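Local coordinates for factor essential for expression of methicillin resistance (Staphylococcus aureus, PDB 1LRZ), which catalyses addition of glycines 2 and 3 of the pentaglycine bridge of staphylococcal peptidoglycan, using glycyl-tRNA as donor, at residues A[138-143]-A[394-400]; A[68-74]-A[102-108]. The contacts are given in a common frame with arbitrary orientation. Residue numbers count along the deposited sequence, not the author numbering.

How the contacts relate
From the N terminus, strand 67-78 leads into helix 83-98, and the chain returns as strand 102-107, beside and parallel to strand 67-78; contact 2 (68-74 with 102-108) closes this short beta-alpha-beta loop. Contact 1 (138-143 with 394-400) opens only afterwards and closes a far longer one, about 250 residues, so the two are in series. Both belong to one mixed sheet, in which strand 397-400 is inserted antiparallel between strands 102-107 and 141-142, bringing the C-terminal part of the chain back to the N-terminal part. The contacts, centres about 10 Å apart, meet where Lys399 N lies 2.8 Å from Leu105 O and Asp396 OD2 lies 2.7 Å from His106 NE2, both probable hydrogen bonds.

Contact 1: A[138-143]-A[394-400]; sequences LGFEHT and VGDFIKP
The ring of Phe140 (chi1 m) lies under the aliphatic start of Lys399, whose CB sits 3.9 Å from the ring centroid, over the face: a CH-pi contact. Lys399 is all-trans and reaches back to the end of helix 130-137, where NZ donates to Leu138 O at 3.1 Å. That helix stops in a Schellman motif with Gly139, at positive phi, as C-prime residue. The chain then extends into strand 141-142, an edge strand of the mixed sheet within this chain, antiparallel to 397-400. Glu141 and Ile398 form the hydrogen-bonded pair (Glu141 N to Ile398 O 2.8 Å, Ile398 N to Glu141 O 2.9 Å); His142 and Phe397 form the non-hydrogen-bonded one, CA atoms 4.2 Å apart. Thr143 N donates to Asp396 O at 2.9 Å. His142 (chi1 t) lays its ring obliquely by that of Phe397 (chi1 m), centroids 4.7 Å apart, and its NE2 donates to Val394 O at 2.8 Å, next to Gly395 at positive phi (106°/-153°). One water bridges Thr143 OG1 (2.7 Å) and Asp396 N (2.8 Å), while the Asp396 carboxylate turns to His106 and His146. Phe131 meets the Phe397 ring edge-to-face.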
ATOM      1  N   LEU A 138     -20.289  -0.453 -25.964  1.00 26.26           N
ATOM      2  CA  LEU A 138     -20.118   0.994 -25.998  1.00 25.33           C
ATOM      3  C   LEU A 138     -18.842   1.443 -26.716  1.00 23.37           C
ATOM      4  O   LEU A 138     -18.501   2.625 -26.692  1.00 25.73           O
ATOM      5  CB  LEU A 138     -20.135   1.561 -24.573  1.00 23.76           C
ATOM      6  CG  LEU A 138     -21.472   1.460 -23.842  1.00 25.92           C
ATOM      7  CD1 LEU A 138     -21.370   2.127 -22.486  1.00 25.60           C
ATOM      8  CD2 LEU A 138     -22.557   2.142 -24.675  1.00 29.87           C
ATOM      9  N   GLY A 139     -18.135   0.511 -27.346  1.00 22.19           N
ATOM     10  CA  GLY A 139     -16.920   0.873 -28.059  1.00 21.88           C
ATOM     11  C   GLY A 139     -15.648   0.883 -27.227  1.00 24.94           C
ATOM     12  O   GLY A 139     -14.567   1.205 -27.734  1.00 22.99           O
ATOM     13  N   PHE A 140     -15.763   0.543 -25.946  1.00 25.20           N
ATOM     14  CA  PHE A 140     -14.587   0.494 -25.076  1.00 24.09           C
ATOM     15  C   PHE A 140     -13.960  -0.889 -25.239  1.00 25.09           C
ATOM     16  O   PHE A 140     -14.459  -1.868 -24.689  1.00 25.45           O
ATOM     17  CB  PHE A 140     -14.974   0.716 -23.603  1.00 21.03           C
ATOM     18  CG  PHE A 140     -15.356   2.136 -23.277  1.00 21.24           C
ATOM     19  CD1 PHE A 140     -16.653   2.591 -23.489  1.00 19.49           C
ATOM     20  CD2 PHE A 140     -14.403   3.027 -22.795  1.00 21.80           C
ATOM     21  CE1 PHE A 140     -17.001   3.916 -23.227  1.00 19.25           C
ATOM     22  CE2 PHE A 140     -14.734   4.354 -22.529  1.00 19.21           C
ATOM     23  CZ  PHE A 140     -16.033   4.799 -22.747  1.00 20.21           C
ATOM     24  N   GLU A 141     -12.864  -0.957 -25.988  1.00 26.60           N
ATOM     25  CA  GLU A 141     -12.169  -2.215 -26.260  1.00 27.48           C
ATOM     26  C   GLU A 141     -11.170  -2.618 -25.175  1.00 25.22           C
ATOM     27  O   GLU A 141     -10.212  -1.893 -24.885  1.00 20.86           O
ATOM     28  CB  GLU A 141     -11.458  -2.111 -27.611  1.00 31.86           C
ATOM     29  CG  GLU A 141     -12.358  -1.511 -28.695  1.00 39.70           C
ATOM     30  CD  GLU A 141     -11.655  -1.328 -30.031  1.00 46.38           C
ATOM     31  OE1 GLU A 141     -10.568  -0.702 -30.064  1.00 48.62           O
ATOM     32  OE2 GLU A 141     -12.200  -1.810 -31.053  1.00 51.27           O
ATOM     33  N   HIS A 142     -11.411  -3.781 -24.579  1.00 23.76           N
ATOM     34  CA  HIS A 142     -10.555  -4.317 -23.522  1.00 21.63           C
ATOM     35  C   HIS A 142      -9.169  -4.623 -24.093  1.00 21.60           C
ATOM     36  O   HIS A 142      -9.067  -5.216 -25.161  1.00 20.21           O
ATOM     37  CB  HIS A 142     -11.175  -5.608 -22.971  1.00 21.26           C
ATOM     38  CG  HIS A 142     -10.483  -6.142 -21.753  1.00 22.31           C
ATOM     39  ND1 HIS A 142     -10.081  -7.455 -21.644  1.00 19.79           N
ATOM     40  CD2 HIS A 142     -10.154  -5.548 -20.580  1.00 21.24           C
ATOM     41  CE1 HIS A 142      -9.536  -7.650 -20.455  1.00 22.89           C
ATOM     42  NE2 HIS A 142      -9.567  -6.508 -19.789  1.00 21.43           N
ATOM     43  N   THR A 143      -8.104  -4.246 -23.388  1.00 19.43           N
ATOM     44  CA  THR A 143      -6.762  -4.515 -23.899  1.00 19.53           C
ATOM     45  C   THR A 143      -6.299  -5.947 -23.606  1.00 20.50           C
ATOM     46  O   THR A 143      -5.307  -6.396 -24.160  1.00 19.60           O
ATOM     47  CB  THR A 143      -5.716  -3.521 -23.335  1.00 20.53           C
ATOM     48  OG1 THR A 143      -5.421  -3.837 -21.965  1.00 21.15           O
ATOM     49  CG2 THR A 143      -6.246  -2.094 -23.418  1.00 18.08           C
ATOM     50  N   VAL A 394     -10.581  -5.910 -13.557  1.00 15.83           N
ATOM     51  CA  VAL A 394     -10.968  -6.069 -14.955  1.00 15.36           C
ATOM     52  C   VAL A 394      -9.916  -5.629 -15.963  1.00 17.30           C
ATOM     53  O   VAL A 394      -9.818  -6.211 -17.041  1.00 18.92           O
ATOM     54  CB  VAL A 394     -12.290  -5.332 -15.262  1.00 14.96           C
ATOM     55  CG1 VAL A 394     -13.442  -6.025 -14.519  1.00 19.20           C
ATOM     56  CG2 VAL A 394     -12.194  -3.870 -14.844  1.00 15.56           C
ATOM     57  N   GLY A 395      -9.126  -4.616 -15.621  1.00 17.59           N
ATOM     58  CA  GLY A 395      -8.100  -4.167 -16.549  1.00 17.71           C
ATOM     59  C   GLY A 395      -8.395  -2.857 -17.262  1.00 20.03           C
ATOM     60  O   GLY A 395      -9.153  -2.009 -16.768  1.00 20.16           O
ATOM     61  N   ASP A 396      -7.808  -2.710 -18.447  1.00 18.48           N
ATOM     62  CA  ASP A 396      -7.917  -1.495 -19.252  1.00 19.54           C
ATOM     63  C   ASP A 396      -8.796  -1.568 -20.489  1.00 20.42           C
ATOM     64  O   ASP A 396      -8.823  -2.579 -21.187  1.00 21.19           O
ATOM     65  CB  ASP A 396      -6.526  -1.063 -19.686  1.00 19.07           C
ATOM     66  CG  ASP A 396      -5.596  -0.878 -18.518  1.00 23.55           C
ATOM     67  OD1 ASP A 396      -5.195  -1.899 -17.907  1.00 22.34           O
ATOM     68  OD2 ASP A 396      -5.278   0.291 -18.209  1.00 20.46           O
ATOM     69  N   PHE A 397      -9.502  -0.475 -20.760  1.00 21.05           N
ATOM     70  CA  PHE A 397     -10.367  -0.390 -21.929  1.00 20.87           C
ATOM     71  C   PHE A 397     -10.087   0.925 -22.652  1.00 24.15           C
ATOM     72  O   PHE A 397      -9.947   1.991 -22.033  1.00 23.59           O
ATOM     73  CB  PHE A 397     -11.848  -0.456 -21.536  1.00 22.94           C
ATOM     74  CG  PHE A 397     -12.214  -1.678 -20.735  1.00 24.61           C
ATOM     75  CD1 PHE A 397     -11.873  -1.770 -19.385  1.00 18.86           C
ATOM     76  CD2 PHE A 397     -12.918  -2.729 -21.324  1.00 21.36           C
ATOM     77  CE1 PHE A 397     -12.232  -2.887 -18.630  1.00 20.39           C
ATOM     78  CE2 PHE A 397     -13.281  -3.853 -20.574  1.00 22.94           C
ATOM     79  CZ  PHE A 397     -12.937  -3.928 -19.220  1.00 21.56           C
ATOM     80  N   ILE A 398     -10.021   0.847 -23.975  1.00 22.99           N
ATOM     81  CA  ILE A 398      -9.735   2.011 -24.790  1.00 22.41           C
ATOM     82  C   ILE A 398     -10.824   2.224 -25.827  1.00 23.14           C
ATOM     83  O   ILE A 398     -11.221   1.295 -26.524  1.00 22.37           O
ATOM     84  CB  ILE A 398      -8.370   1.834 -25.492  1.00 22.16           C
ATOM     85  CG1 ILE A 398      -7.253   1.951 -24.452  1.00 24.96           C
ATOM     86  CG2 ILE A 398      -8.204   2.851 -26.619  1.00 22.95           C
ATOM     87  CD1 ILE A 398      -5.891   1.549 -24.968  1.00 28.58           C
ATOM     88  N   LYS A 399     -11.337   3.447 -25.899  1.00 23.15           N
ATOM     89  CA  LYS A 399     -12.349   3.758 -26.887  1.00 22.80           C
ATOM     90  C   LYS A 399     -11.783   4.810 -27.826  1.00 22.75           C
ATOM     91  O   LYS A 399     -11.615   5.975 -27.451  1.00 21.33           O
ATOM     92  CB  LYS A 399     -13.629   4.292 -26.258  1.00 23.74           C
ATOM     93  CG  LYS A 399     -14.655   4.656 -27.330  1.00 27.55           C
ATOM     94  CD  LYS A 399     -15.958   5.166 -26.766  1.00 32.11           C
ATOM     95  CE  LYS A 399     -16.972   5.358 -27.886  1.00 35.10           C
ATOM     96  NZ  LYS A 399     -18.306   5.698 -27.345  1.00 43.09           N
ATOM     97  N   PRO A 400     -11.449   4.405 -29.055  1.00 24.50           N
ATOM     98  CA  PRO A 400     -10.900   5.343 -30.040  1.00 24.86           C
ATOM     99  C   PRO A 400     -12.025   6.284 -30.459  1.00 24.37           C
ATOM    100  O   PRO A 400     -13.120   5.815 -30.767  1.00 25.14           O
ATOM    101  CB  PRO A 400     -10.484   4.431 -31.193  1.00 26.12           C
ATOM    102  CG  PRO A 400     -10.264   3.103 -30.540  1.00 29.15           C
ATOM    103  CD  PRO A 400     -11.406   3.024 -29.563  1.00 25.82           C
TER
HETATM  104  O   HOH W   1      -6.657  -4.839 -19.823  1.00 18.57           O

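Contact 2: A[68-74]-A[102-108]; sequences KYFYSNR and CLYLHID
Asp108 collects the strongest polar contacts: Tyr71 OH donates to its OD1 at a very short 2.5 Å, Arg74 N to its OD2 at 2.7 Å, and Arg74 NH2 to its backbone O at 3.2 Å. Asp108 N donates to Ser72 OG at 3.2 Å, a hydroxyl also bonded to Gly75 O. Tyr69 OH and His106 ND1 share a hydrogen bond of 2.7 Å; the other imidazole nitrogen of His106 is bonded to Asp396. Tyr69, Tyr71 and His106 have chi1 t, Tyr104 and Asp108 chi1 p. Strands 68-71 and 104-107 run parallel, axes 4.8 Å apart and crossing at -20°. The backbone hydrogen bonds between the segments are Leu103 N to Lys68 O (2.8 Å), Phe70 N to Tyr104 O (3.2 Å), His106 N to Phe70 O (2.8 Å) and Ser72 N to His106 O (2.9 Å). Lys68 pairs with Cys102 but Tyr69 with Tyr104, so a beta bulge at Leu103 shifts the register by one. Tyr69, Tyr71, Tyr104 and His106 share one face, where the Tyr71 and His106 rings meet obliquely, centroids 5.0 Å apart. On the other, Phe70 CD1 touches Cys102 CB at 3.7 Å and Phe70 CB meets Leu105 CD1 at 3.9 Å, with Val97 and Leu93 of helix 83-98 covering them. Adjacent parallel strands joined through a helix packed on one face make this a classic beta-alpha-beta unit.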
ATOM      1  N   LYS A  68      -6.454  14.997 -27.974  1.00 21.45           N
ATOM      2  CA  LYS A  68      -6.083  14.730 -26.593  1.00 21.15           C
ATOM      3  C   LYS A  68      -6.307  13.283 -26.191  1.00 21.18           C
ATOM      4  O   LYS A  68      -7.266  12.633 -26.626  1.00 20.58           O
ATOM      5  CB  LYS A  68      -6.888  15.629 -25.651  1.00 21.59           C
ATOM      6  CG  LYS A  68      -6.556  17.103 -25.769  1.00 24.91           C
ATOM      7  CD  LYS A  68      -7.588  17.921 -25.046  1.00 33.51           C
ATOM      8  CE  LYS A  68      -7.368  19.411 -25.236  1.00 33.31           C
ATOM      9  NZ  LYS A  68      -8.487  20.149 -24.584  1.00 35.16           N
ATOM     10  N   TYR A  69      -5.403  12.795 -25.355  1.00 18.18           N
ATOM     11  CA  TYR A  69      -5.477  11.457 -24.805  1.00 18.84           C
ATOM     12  C   TYR A  69      -6.127  11.642 -23.433  1.00 19.21           C
ATOM     13  O   TYR A  69      -5.567  12.320 -22.571  1.00 19.27           O
ATOM     14  CB  TYR A  69      -4.067  10.879 -24.654  1.00 21.60           C
ATOM     15  CG  TYR A  69      -3.958   9.777 -23.628  1.00 26.15           C
ATOM     16  CD1 TYR A  69      -4.736   8.633 -23.723  1.00 23.30           C
ATOM     17  CD2 TYR A  69      -3.074   9.888 -22.553  1.00 29.80           C
ATOM     18  CE1 TYR A  69      -4.642   7.617 -22.777  1.00 26.80           C
ATOM     19  CE2 TYR A  69      -2.969   8.877 -21.592  1.00 30.81           C
ATOM     20  CZ  TYR A  69      -3.758   7.743 -21.713  1.00 29.47           C
ATOM     21  OH  TYR A  69      -3.666   6.741 -20.771  1.00 26.60           O
ATOM     22  N   PHE A  70      -7.324  11.088 -23.249  1.00 19.09           N
ATOM     23  CA  PHE A  70      -8.022  11.183 -21.964  1.00 19.75           C
ATOM     24  C   PHE A  70      -7.837   9.881 -21.165  1.00 20.82           C
ATOM     25  O   PHE A  70      -7.989   8.779 -21.707  1.00 19.07           O
ATOM     26  CB  PHE A  70      -9.521  11.460 -22.173  1.00 20.40           C
ATOM     27  CG  PHE A  70      -9.871  12.929 -22.216  1.00 23.67           C
ATOM     28  CD1 PHE A  70      -9.658  13.679 -23.370  1.00 21.22           C
ATOM     29  CD2 PHE A  70     -10.422  13.561 -21.098  1.00 22.84           C
ATOM     30  CE1 PHE A  70      -9.990  15.047 -23.411  1.00 24.45           C
ATOM     31  CE2 PHE A  70     -10.755  14.918 -21.127  1.00 22.93           C
ATOM     32  CZ  PHE A  70     -10.542  15.664 -22.288  1.00 19.05           C
ATOM     33  N   TYR A  71      -7.514  10.027 -19.877  1.00 20.32           N
ATOM     34  CA  TYR A  71      -7.280   8.899 -18.967  1.00 18.59           C
ATOM     35  C   TYR A  71      -8.167   9.031 -17.710  1.00 20.43           C
ATOM     36  O   TYR A  71      -8.231  10.110 -17.108  1.00 18.29           O
ATOM     37  CB  TYR A  71      -5.785   8.872 -18.588  1.00 17.36           C
ATOM     38  CG  TYR A  71      -5.408   7.824 -17.555  1.00 21.56           C
ATOM     39  CD1 TYR A  71      -5.758   6.484 -17.733  1.00 16.03           C
ATOM     40  CD2 TYR A  71      -4.711   8.178 -16.394  1.00 17.19           C
ATOM     41  CE1 TYR A  71      -5.435   5.521 -16.775  1.00 19.06           C
ATOM     42  CE2 TYR A  71      -4.381   7.224 -15.431  1.00 17.90           C
ATOM     43  CZ  TYR A  71      -4.748   5.902 -15.625  1.00 18.26           C
ATOM     44  OH  TYR A  71      -4.459   4.964 -14.663  1.00 16.99           O
ATOM     45  N   SER A  72      -8.851   7.949 -17.317  1.00 18.40           N
ATOM     46  CA  SER A  72      -9.748   7.991 -16.151  1.00 18.70           C
ATOM     47  C   SER A  72      -9.106   7.839 -14.766  1.00 18.43           C
ATOM     48  O   SER A  72      -9.809   7.833 -13.753  1.00 17.11           O
ATOM     49  CB  SER A  72     -10.859   6.944 -16.295  1.00 18.11           C
ATOM     50  OG  SER A  72     -10.339   5.629 -16.175  1.00 21.71           O
ATOM     51  N   ASN A  73      -7.787   7.685 -14.714  1.00 15.71           N
ATOM     52  CA  ASN A  73      -7.090   7.586 -13.435  1.00 17.52           C
ATOM     53  C   ASN A  73      -7.687   6.615 -12.403  1.00 16.02           C
ATOM     54  O   ASN A  73      -7.936   7.005 -11.261  1.00 13.86           O
ATOM     55  CB  ASN A  73      -6.998   8.982 -12.798  1.00 16.84           C
ATOM     56  CG  ASN A  73      -6.225   9.975 -13.665  1.00 25.41           C
ATOM     57  OD1 ASN A  73      -6.741  10.480 -14.672  1.00 26.82           O
ATOM     58  ND2 ASN A  73      -4.985  10.254 -13.284  1.00 17.03           N
ATOM     59  N   ARG A  74      -7.900   5.361 -12.793  1.00 16.41           N
ATOM     60  CA  ARG A  74      -8.464   4.341 -11.896  1.00 19.06           C
ATOM     61  C   ARG A  74      -9.927   4.579 -11.537  1.00 19.18           C
ATOM     62  O   ARG A  74     -10.481   3.911 -10.655  1.00 18.09           O
ATOM     63  CB  ARG A  74      -7.640   4.243 -10.601  1.00 22.29           C
ATOM     64  CG  ARG A  74      -6.461   3.282 -10.673  1.00 28.41           C
ATOM     65  CD  ARG A  74      -6.935   1.927 -11.118  1.00 33.44           C
ATOM     66  NE  ARG A  74      -5.980   0.845 -10.901  1.00 34.48           N
ATOM     67  CZ  ARG A  74      -6.161  -0.377 -11.385  1.00 33.99           C
ATOM     68  NH1 ARG A  74      -5.275  -1.337 -11.156  1.00 30.54           N
ATOM     69  NH2 ARG A  74      -7.234  -0.621 -12.126  1.00 32.36           N
ATOM     70  N   CYS A 102     -11.011  14.750 -27.996  1.00 22.50           N
ATOM     71  CA  CYS A 102     -10.380  13.523 -27.570  1.00 20.49           C
ATOM     72  C   CYS A 102     -10.077  12.648 -28.778  1.00 20.24           C
ATOM     73  O   CYS A 102     -10.895  12.539 -29.696  1.00 21.15           O
ATOM     74  CB  CYS A 102     -11.302  12.776 -26.605  1.00 21.23           C
ATOM     75  SG  CYS A 102     -10.656  11.181 -26.070  1.00 24.55           S
ATOM     76  N   LEU A 103      -8.895  12.038 -28.781  1.00 17.96           N
ATOM     77  CA  LEU A 103      -8.497  11.125 -29.845  1.00 19.50           C
ATOM     78  C   LEU A 103      -8.904   9.719 -29.403  1.00 20.60           C
ATOM     79  O   LEU A 103      -9.415   8.928 -30.197  1.00 20.68           O
ATOM     80  CB  LEU A 103      -6.981  11.160 -30.065  1.00 19.85           C
ATOM     81  CG  LEU A 103      -6.466  10.068 -31.008  1.00 18.78           C
ATOM     82  CD1 LEU A 103      -7.186  10.145 -32.358  1.00 20.63           C
ATOM     83  CD2 LEU A 103      -4.958  10.233 -31.194  1.00 22.50           C
ATOM     84  N   TYR A 104      -8.631   9.404 -28.138  1.00 20.55           N
ATOM     85  CA  TYR A 104      -9.017   8.120 -27.557  1.00 20.94           C
ATOM     86  C   TYR A 104      -9.124   8.244 -26.045  1.00 20.77           C
ATOM     87  O   TYR A 104      -8.380   9.001 -25.422  1.00 20.34           O
ATOM     88  CB  TYR A 104      -8.050   6.990 -27.951  1.00 22.52           C
ATOM     89  CG  TYR A 104      -6.669   7.034 -27.344  1.00 19.95           C
ATOM     90  CD1 TYR A 104      -6.279   6.104 -26.375  1.00 22.67           C
ATOM     91  CD2 TYR A 104      -5.731   7.950 -27.787  1.00 21.71           C
ATOM     92  CE1 TYR A 104      -4.967   6.087 -25.874  1.00 23.77           C
ATOM     93  CE2 TYR A 104      -4.423   7.952 -27.298  1.00 24.00           C
ATOM     94  CZ  TYR A 104      -4.047   7.017 -26.344  1.00 24.72           C
ATOM     95  OH  TYR A 104      -2.755   7.025 -25.877  1.00 25.12           O
ATOM     96  N   LEU A 105     -10.086   7.517 -25.481  1.00 21.54           N
ATOM     97  CA  LEU A 105     -10.371   7.523 -24.052  1.00 21.64           C
ATOM     98  C   LEU A 105      -9.934   6.197 -23.436  1.00 22.62           C
ATOM     99  O   LEU A 105     -10.359   5.122 -23.870  1.00 21.54           O
ATOM    100  CB  LEU A 105     -11.868   7.747 -23.832  1.00 21.40           C
ATOM    101  CG  LEU A 105     -12.458   7.511 -22.437  1.00 19.05           C
ATOM    102  CD1 LEU A 105     -11.773   8.400 -21.411  1.00 16.25           C
ATOM    103  CD2 LEU A 105     -13.958   7.788 -22.489  1.00 18.00           C
ATOM    104  N   HIS A 106      -9.085   6.297 -22.419  1.00 17.97           N
ATOM    105  CA  HIS A 106      -8.524   5.145 -21.730  1.00 17.77           C
ATOM    106  C   HIS A 106      -9.072   5.043 -20.295  1.00 19.02           C
ATOM    107  O   HIS A 106      -8.902   5.967 -19.496  1.00 20.80           O
ATOM    108  CB  HIS A 106      -6.993   5.304 -21.714  1.00 14.67           C
ATOM    109  CG  HIS A 106      -6.267   4.264 -20.921  1.00 17.02           C
ATOM    110  ND1 HIS A 106      -4.946   4.412 -20.547  1.00 21.41           N
ATOM    111  CD2 HIS A 106      -6.669   3.072 -20.421  1.00 17.39           C
ATOM    112  CE1 HIS A 106      -4.569   3.354 -19.849  1.00 21.93           C
ATOM    113  NE2 HIS A 106      -5.598   2.527 -19.759  1.00 20.49           N
ATOM    114  N   ILE A 107      -9.747   3.939 -19.981  1.00 15.63           N
ATOM    115  CA  ILE A 107     -10.280   3.738 -18.632  1.00 18.33           C
ATOM    116  C   ILE A 107      -9.696   2.472 -17.981  1.00 18.56           C
ATOM    117  O   ILE A 107      -9.445   1.466 -18.654  1.00 18.19           O
ATOM    118  CB  ILE A 107     -11.823   3.613 -18.622  1.00 19.20           C
ATOM    119  CG1 ILE A 107     -12.249   2.393 -19.442  1.00 24.45           C
ATOM    120  CG2 ILE A 107     -12.463   4.897 -19.192  1.00 19.46           C
ATOM    121  CD1 ILE A 107     -13.709   1.994 -19.255  1.00 26.43           C
ATOM    122  N   ASP A 108      -9.468   2.540 -16.672  1.00 18.68           N
ATOM    123  CA  ASP A 108      -8.946   1.407 -15.914  1.00 17.08           C
ATOM    124  C   ASP A 108      -9.639   1.412 -14.546  1.00 17.39           C
ATOM    125  O   ASP A 108      -9.032   1.685 -13.509  1.00 13.84           O
ATOM    126  CB  ASP A 108      -7.401   1.480 -15.799  1.00 12.82           C
ATOM    127  CG  ASP A 108      -6.890   2.772 -15.166  1.00 16.39           C
ATOM    128  OD1 ASP A 108      -5.679   2.836 -14.881  1.00 17.12           O
ATOM    129  OD2 ASP A 108      -7.663   3.722 -14.952  1.00 16.93           O
TER